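Long-range contacts in soluble lytic murein transglycosylase (Escherichia coli, PDB 1QSA), which cleaves the glycosidic bond between N-acetylmuramic acid and N-acetylglucosamine in peptidoglycan, leaving a 1,6-anhydro bond in the N-acetylmuramic acid residue: residues I288-V292 against W307-P312; V388-M392 against W428-S432. One frame throughout, in Å; residues are numbered along the deposited sequence.

Interaction 1: I288-V292 against W307-P312; sequences IERRV and WLARLP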
# COMPACT_ATOMS: atom_id res chain seq x y z
N ILE A 288 16.86 -5.15 -15.79
CA ILE A 288 17.58 -6.41 -15.93
C ILE A 288 16.78 -7.52 -15.24
O ILE A 288 16.66 -8.62 -15.77
CB ILE A 288 19.01 -6.32 -15.35
CG1 ILE A 288 19.82 -5.27 -16.12
CG2 ILE A 288 19.70 -7.69 -15.42
CD1 ILE A 288 21.08 -4.77 -15.41
N GLU A 289 16.22 -7.23 -14.06
CA GLU A 289 15.41 -8.22 -13.34
C GLU A 289 14.18 -8.61 -14.15
O GLU A 289 13.77 -9.78 -14.16
CB GLU A 289 14.99 -7.68 -11.97
CG GLU A 289 16.16 -7.65 -10.97
CD GLU A 289 15.78 -7.04 -9.64
OE1 GLU A 289 15.04 -6.03 -9.63
OE2 GLU A 289 16.20 -7.58 -8.60
N ARG A 290 13.56 -7.63 -14.81
CA ARG A 290 12.39 -7.93 -15.64
C ARG A 290 12.80 -8.87 -16.79
O ARG A 290 12.05 -9.78 -17.14
CB ARG A 290 11.75 -6.65 -16.21
CG ARG A 290 10.50 -6.90 -17.09
CD ARG A 290 9.39 -7.65 -16.34
NE ARG A 290 8.25 -8.00 -17.20
CZ ARG A 290 8.13 -9.15 -17.85
NH1 ARG A 290 9.06 -10.09 -17.74
NH2 ARG A 290 7.06 -9.38 -18.61
N ARG A 291 14.01 -8.67 -17.32
CA ARG A 291 14.52 -9.51 -18.40
C ARG A 291 14.81 -10.93 -17.89
O ARG A 291 14.63 -11.91 -18.62
CB ARG A 291 15.77 -8.89 -19.03
CG ARG A 291 16.28 -9.62 -20.26
CD ARG A 291 15.18 -9.80 -21.30
NE ARG A 291 15.63 -10.54 -22.48
CZ ARG A 291 15.63 -11.87 -22.58
NH1 ARG A 291 15.25 -12.62 -21.55
NH2 ARG A 291 16.05 -12.44 -23.71
N VAL A 292 15.30 -11.03 -16.66
CA VAL A 292 15.55 -12.34 -16.03
C VAL A 292 14.21 -13.05 -15.90
O VAL A 292 14.10 -14.27 -16.15
CB VAL A 292 16.17 -12.17 -14.60
CG1 VAL A 292 16.14 -13.49 -13.84
CG2 VAL A 292 17.61 -11.65 -14.69
N TRP A 307 21.31 -13.49 -18.33
CA TRP A 307 20.72 -12.36 -17.62
C TRP A 307 20.95 -12.30 -16.10
O TRP A 307 21.11 -11.22 -15.54
CB TRP A 307 19.26 -12.20 -18.03
CG TRP A 307 19.14 -11.87 -19.50
CD1 TRP A 307 18.70 -12.70 -20.50
CD2 TRP A 307 19.54 -10.65 -20.15
NE1 TRP A 307 18.81 -12.08 -21.72
CE2 TRP A 307 19.33 -10.82 -21.53
CE3 TRP A 307 20.07 -9.43 -19.69
CZ2 TRP A 307 19.61 -9.82 -22.47
CZ3 TRP A 307 20.35 -8.43 -20.61
CH2 TRP A 307 20.12 -8.63 -21.99
N LEU A 308 21.00 -13.45 -15.44
CA LEU A 308 21.25 -13.46 -13.99
C LEU A 308 22.65 -12.89 -13.74
O LEU A 308 22.88 -12.19 -12.75
CB LEU A 308 21.20 -14.88 -13.43
CG LEU A 308 20.20 -15.31 -12.35
CD1 LEU A 308 20.97 -15.94 -11.21
CD2 LEU A 308 19.31 -14.18 -11.86
N ALA A 309 23.57 -13.19 -14.66
CA ALA A 309 24.94 -12.70 -14.55
C ALA A 309 25.07 -11.20 -14.79
O ALA A 309 26.05 -10.59 -14.37
CB ALA A 309 25.86 -13.49 -15.51
N ARG A 310 24.10 -10.60 -15.49
CA ARG A 310 24.13 -9.16 -15.77
C ARG A 310 23.65 -8.32 -14.58
O ARG A 310 23.80 -7.10 -14.58
CB ARG A 310 23.28 -8.81 -17.00
CG ARG A 310 23.69 -9.51 -18.28
CD ARG A 310 25.07 -9.09 -18.72
NE ARG A 310 25.13 -7.67 -19.08
CZ ARG A 310 26.23 -7.08 -19.54
NH1 ARG A 310 27.35 -7.77 -19.69
NH2 ARG A 310 26.21 -5.78 -19.84
N LEU A 311 23.04 -8.97 -13.59
CA LEU A 311 22.57 -8.25 -12.40
C LEU A 311 23.75 -7.70 -11.62
O LEU A 311 24.81 -8.33 -11.56
CB LEU A 311 21.80 -9.20 -11.48
CG LEU A 311 20.41 -9.64 -11.94
CD1 LEU A 311 19.94 -10.79 -11.10
CD2 LEU A 311 19.47 -8.45 -11.85
N PRO A 312 23.61 -6.49 -11.07
CA PRO A 312 24.75 -5.98 -10.29
C PRO A 312 24.87 -6.84 -9.03
O PRO A 312 23.91 -7.48 -8.61
CB PRO A 312 24.35 -4.53 -9.98
CG PRO A 312 22.87 -4.52 -10.08
CD PRO A 312 22.57 -5.45 -11.23

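Interaction 2: V388-M392 against W428-S432; sequences VRELM and WWDLS. With SO4 (sulfate ion), chain C.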
# COMPACT_ATOMS: atom_id res chain seq x y z
N VAL A 388 -9.07 0.91 24.35
CA VAL A 388 -8.91 -0.14 23.33
C VAL A 388 -9.86 -1.29 23.62
O VAL A 388 -10.55 -1.77 22.73
CB VAL A 388 -7.44 -0.65 23.29
CG1 VAL A 388 -7.33 -1.92 22.40
CG2 VAL A 388 -6.54 0.46 22.72
N ARG A 389 -9.92 -1.70 24.89
CA ARG A 389 -10.81 -2.79 25.30
C ARG A 389 -12.27 -2.49 24.95
O ARG A 389 -12.96 -3.33 24.37
CB ARG A 389 -10.67 -3.04 26.81
CG ARG A 389 -11.64 -4.09 27.36
CD ARG A 389 -11.46 -4.28 28.86
NE ARG A 389 -12.43 -5.23 29.41
CZ ARG A 389 -12.75 -5.35 30.70
NH1 ARG A 389 -12.19 -4.57 31.62
NH2 ARG A 389 -13.64 -6.26 31.07
N GLU A 390 -12.73 -1.28 25.25
CA GLU A 390 -14.11 -0.91 24.93
C GLU A 390 -14.35 -0.88 23.44
O GLU A 390 -15.37 -1.37 22.97
CB GLU A 390 -14.49 0.44 25.54
CG GLU A 390 -14.54 0.42 27.07
CD GLU A 390 -15.27 -0.81 27.58
OE1 GLU A 390 -16.48 -0.91 27.32
OE2 GLU A 390 -14.62 -1.71 28.19
N LEU A 391 -13.41 -0.29 22.70
CA LEU A 391 -13.56 -0.20 21.24
C LEU A 391 -13.64 -1.59 20.60
O LEU A 391 -14.49 -1.83 19.74
CB LEU A 391 -12.42 0.62 20.65
CG LEU A 391 -12.44 2.10 21.04
CD1 LEU A 391 -11.09 2.74 20.68
CD2 LEU A 391 -13.62 2.82 20.34
N MET A 392 -12.84 -2.53 21.10
CA MET A 392 -12.88 -3.89 20.57
C MET A 392 -14.19 -4.58 20.97
O MET A 392 -14.79 -5.31 20.18
CB MET A 392 -11.65 -4.69 21.04
CG MET A 392 -10.33 -4.19 20.46
SD MET A 392 -10.34 -4.17 18.63
CE MET A 392 -10.24 -5.93 18.29
N TRP A 428 -7.82 -10.31 20.00
CA TRP A 428 -7.87 -9.06 19.23
C TRP A 428 -6.83 -9.35 18.13
O TRP A 428 -5.70 -8.85 18.16
CB TRP A 428 -7.40 -7.87 20.08
CG TRP A 428 -8.28 -7.57 21.28
CD1 TRP A 428 -9.57 -7.97 21.49
CD2 TRP A 428 -7.91 -6.78 22.42
NE1 TRP A 428 -10.03 -7.46 22.69
CE2 TRP A 428 -9.04 -6.73 23.28
CE3 TRP A 428 -6.74 -6.10 22.79
CZ2 TRP A 428 -9.02 -6.03 24.50
CZ3 TRP A 428 -6.73 -5.40 24.01
CH2 TRP A 428 -7.87 -5.38 24.85
N TRP A 429 -7.23 -10.20 17.18
CA TRP A 429 -6.33 -10.69 16.12
C TRP A 429 -5.67 -9.59 15.30
O TRP A 429 -4.46 -9.66 15.03
CB TRP A 429 -7.06 -11.67 15.21
CG TRP A 429 -7.88 -12.69 15.97
CD1 TRP A 429 -9.22 -12.93 15.84
CD2 TRP A 429 -7.40 -13.65 16.93
NE1 TRP A 429 -9.60 -13.97 16.65
CE2 TRP A 429 -8.50 -14.44 17.32
CE3 TRP A 429 -6.14 -13.91 17.49
CZ2 TRP A 429 -8.38 -15.49 18.24
CZ3 TRP A 429 -6.02 -14.97 18.42
CH2 TRP A 429 -7.14 -15.74 18.78
N ASP A 430 -6.47 -8.61 14.87
CA ASP A 430 -5.89 -7.50 14.11
C ASP A 430 -4.86 -6.70 14.91
O ASP A 430 -3.81 -6.33 14.38
CB ASP A 430 -6.97 -6.59 13.49
CG ASP A 430 -8.09 -6.21 14.43
OD1 ASP A 430 -8.05 -6.45 15.65
OD2 ASP A 430 -9.07 -5.65 13.91
N LEU A 431 -5.13 -6.47 16.19
CA LEU A 431 -4.19 -5.73 17.02
C LEU A 431 -2.90 -6.52 17.24
O LEU A 431 -1.82 -5.94 17.30
CB LEU A 431 -4.83 -5.34 18.37
CG LEU A 431 -6.12 -4.52 18.20
CD1 LEU A 431 -6.59 -4.03 19.59
CD2 LEU A 431 -5.84 -3.31 17.28
N SER A 432 -3.02 -7.84 17.35
CA SER A 432 -1.85 -8.69 17.51
C SER A 432 -0.95 -8.53 16.29
O SER A 432 0.24 -8.26 16.43
CB SER A 432 -2.29 -10.16 17.66
OG SER A 432 -1.18 -11.05 17.72
S SO4 C . -14.76 -8.00 27.90
O1 SO4 C . -14.68 -8.98 26.81
O2 SO4 C . -13.96 -8.46 29.06
O3 SO4 C . -14.22 -6.71 27.42
O4 SO4 C . -16.16 -7.87 28.33

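Interaction 1: I288-V292 against W307-P312
Val-292 and Trp-307 bring two neighbouring helices together with their CA atoms 5.4 Å apart, and Ile-288 faces Leu-311 with CA atoms 6.4 Å apart, the chains running in broadly opposite directions. Val-292 is small enough for its CG2 to sit directly against the carbonyl O of Trp-307 at 3.6 Å, while the indole is taken up alongside Arg-291. Val-292 CG1 meets Leu-308 CD2. Ile-288 and Leu-311 lie alongside each other, pointing opposite ways, CG2 to CD2 at 3.7 Å, while the aliphatic CG of Glu-289 touches the same leucine methyl. Arg-291 lies across the indole. With CG anti to the backbone N (chi1 -173°) and a bend at chi2, its CG makes a CH-pi contact 3.5 Å from the centroid of the five-membered ring of Trp-307. The guanidinium follows, tilted 33° from the ring, with CZ 3.3 Å from Trp-307 NE1. Replacing Trp-307 by an alanine would probably strip this arginine of its flat support and open a gap between the helices. Asp-276, on helix 269-280, forms a salt bridge with Arg-291 NE, and that helix also touches the indole. Beyond the leucines, Trp-321 of helix 319-331 packs on Val-292, Leu-308 and Leu-311.

Interaction 2: V388-M392 against W428-S432
Met-392 lies over one face of the Trp-428 indole. Its CG stands 3.8 Å from the centroid of the five-membered ring, almost exactly on the ring normal, and SD sits higher above the same face in a longer Met-aromatic contact. Bends at chi2 and chi3 (-56° and -73°) curl the flexible chain so that CE comes back to Trp-428 CD1 and approaches Asp-430 OD1 at 3.5 Å. Leu-431 CD1 meets Val-388 CG1 tip to tip at 3.6 Å and also touches Met-392 CG. At the far end of the indole, CZ2 rests against the backbone of Arg-389, 3.8 Å from its CA. The contact links helices 383-393 and 429-438 in the L domain of this alpha-superhelical enzyme, with Trp-428 at the N-cap position of the second. The carbonyl O of Trp-428 takes the N-H of Ser-432, and Asp-430 OD1 receives a weak bond from Leu-431 N. The chain of Arg-389 runs out straight past the indole, and the edge of its guanidinium holds a sulfate, probably from the crystallisation liquor, through NE to O3 (3.1 Å) and NH2 to O2 (3.0 Å); Arg-7 also donates. Asp-397 OD2 lies close to Asp-430 OD2, and helix 413-425 sets Ala-423 against Trp-428 and Leu-431.

Overall arrangement
The two contacts share no helix: their centres lie 45 Å apart, on opposite sides of the chain's centre, and their nearest atoms are still about 30 Å from each other. Interaction 1 joins helices adjacent in sequence, is largely buried and hides 429 Å²; interaction 2 joins helices with two others between them, is only partly buried and hides 271 Å². No hydrogen bond crosses either contact, and in each a tryptophan offers a face to a flexible chain. In 288-292 with 307-312 that chain is an arginine whose charge is met by an acid within the protein. In 388-392 with 428-432 it is a methionine, and the nearby arginine turns outward to a sulfate.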